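Local coordinates for AcrH (Aeromonas hydrophila, PDB 3WXX), which acts as a type III secretion chaperone that binds the translocator protein AopB, at the interface of chains A and B. Residues are numbered along the deposited sequence; one frame, centred on the assembly and turned at random. Chains: chain A, AcrH; chain B, AopB.

The interface of chains A and B. Residues chain A 8, 13, 17-18, 20; chain B 83, 86, 90, 94.
A:Met17, a selenomethionine, and A:Phe8 meet a row of AopB side chains in part of the chaperone-translocator interface. The two sides meet by van der Waals packing, with no polar pair close enough to bond. The chain of A:Met17 is extended beyond CG (chi2 172°, chi3 -163°) and runs alongside B:Asn90 in the opposite direction. Its CG lies 3.8 Å from the amide carbon CG of B:Asn90. Its methyl CE lies 3.8 Å from B:Asn90 CB. The selenium also reaches B:Ile94, with SE 3.9 Å from CG1, where the two side chains meet at a slant.

The ring of A:Phe8 is sandwiched between B:Leu83 and AcrH's own A:Gly13. On one face sits B:Leu83 CD1, 4.0 Å from A:Phe8 CG and offset toward the rim. CA of A:Gly13 sits over the opposite face, also toward the rim. CB of A:Met17 lies at the ring edge, in plane. With CG anti to the backbone N (chi1 -177°), the ring extends to bring its tip CZ within 3.9 Å of the branch methyl CG2 of B:Ile86. That methyl also packs against the backbone O of A:Met17, at 3.7 Å. A:Leu18 adds a methyl contact, CD1 to B:Leu83 CD1 at 4.1 Å.

A hydrogen bond within AopB sets the amide. B:Asn90 ND2 donates to B:Ile86 O at 2.8 Å, from above the carbonyl plane. This bond ties the amide back to the last turn of helix 80-89, just before it, and should limit its rotation beside A:Met17.

The chaperone side comes from the N-terminal helices 3-11 and 15-18 and their flanking loops, which may help hold AopB before secretion. The AopB side spans helix 80-89, the break at B:Asn90 and the start of helix 91-113.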
# COMPACT_ATOMS: atom_id res chain seq x y z
N PHE A 8 -8.65 15.64 -8.71
CA PHE A 8 -7.32 15.85 -8.18
C PHE A 8 -6.74 14.51 -7.77
O PHE A 8 -5.61 14.15 -8.12
CB PHE A 8 -7.40 16.79 -6.96
CG PHE A 8 -6.06 17.13 -6.37
CD1 PHE A 8 -5.16 17.91 -7.08
CD2 PHE A 8 -5.71 16.67 -5.11
CE1 PHE A 8 -3.93 18.24 -6.54
CE2 PHE A 8 -4.47 16.99 -4.57
CZ PHE A 8 -3.59 17.78 -5.29
N GLY A 13 -2.96 13.48 -7.37
CA GLY A 13 -2.76 14.22 -6.16
C GLY A 13 -2.86 13.35 -4.91
O GLY A 13 -3.52 12.27 -4.91
N MSE A 17 -0.29 17.05 -0.53
CA MSE A 17 -0.55 18.20 -1.37
C MSE A 17 -1.77 18.95 -0.91
O MSE A 17 -1.80 20.19 -0.90
CB MSE A 17 -0.74 17.70 -2.80
CG MSE A 17 0.61 17.42 -3.43
SE MSE A 17 0.25 16.54 -5.14
CE MSE A 17 2.07 15.82 -5.39
N LEU A 18 -2.81 18.21 -0.57
CA LEU A 18 -4.08 18.80 -0.24
C LEU A 18 -3.92 19.65 0.99
O LEU A 18 -4.49 20.72 1.06
CB LEU A 18 -5.11 17.72 0.02
CG LEU A 18 -6.45 17.92 -0.63
CD1 LEU A 18 -6.33 17.97 -2.14
CD2 LEU A 18 -7.33 16.75 -0.21
N ASP A 20 -1.29 21.24 2.11
CA ASP A 20 -0.02 21.95 1.98
C ASP A 20 0.98 21.44 3.00
O ASP A 20 1.38 22.17 3.90
CB ASP A 20 -0.22 23.46 2.11
CG ASP A 20 -0.65 24.11 0.81
OD1 ASP A 20 0.16 24.10 -0.15
OD2 ASP A 20 -1.79 24.65 0.74
N LEU B 83 -7.07 24.67 -5.53
CA LEU B 83 -6.78 23.37 -6.09
C LEU B 83 -5.93 23.50 -7.35
O LEU B 83 -5.03 22.70 -7.60
CB LEU B 83 -8.09 22.66 -6.40
CG LEU B 83 -8.12 21.16 -6.34
CD1 LEU B 83 -7.42 20.66 -5.08
CD2 LEU B 83 -9.57 20.69 -6.38
N ILE B 86 -2.38 24.51 -6.36
CA ILE B 86 -1.69 23.35 -5.77
C ILE B 86 -1.26 22.43 -6.90
O ILE B 86 -0.10 22.02 -7.00
CB ILE B 86 -2.62 22.59 -4.81
CG1 ILE B 86 -2.85 23.41 -3.54
CG2 ILE B 86 -1.99 21.25 -4.45
CD1 ILE B 86 -4.07 23.00 -2.75
N ASN B 90 2.65 21.49 -8.07
CA ASN B 90 3.15 20.11 -8.00
C ASN B 90 3.06 19.38 -9.31
O ASN B 90 2.97 18.16 -9.32
CB ASN B 90 2.36 19.29 -6.98
CG ASN B 90 2.48 19.84 -5.60
OD1 ASN B 90 3.41 19.49 -4.88
ND2 ASN B 90 1.53 20.69 -5.21
N ILE B 94 3.03 15.18 -9.64
CA ILE B 94 1.81 14.63 -10.20
C ILE B 94 2.08 13.83 -11.45
O ILE B 94 1.52 12.73 -11.64
CB ILE B 94 0.74 15.71 -10.43
CG1 ILE B 94 0.21 16.15 -9.05
CG2 ILE B 94 -0.40 15.18 -11.28
CD1 ILE B 94 -0.82 17.24 -9.12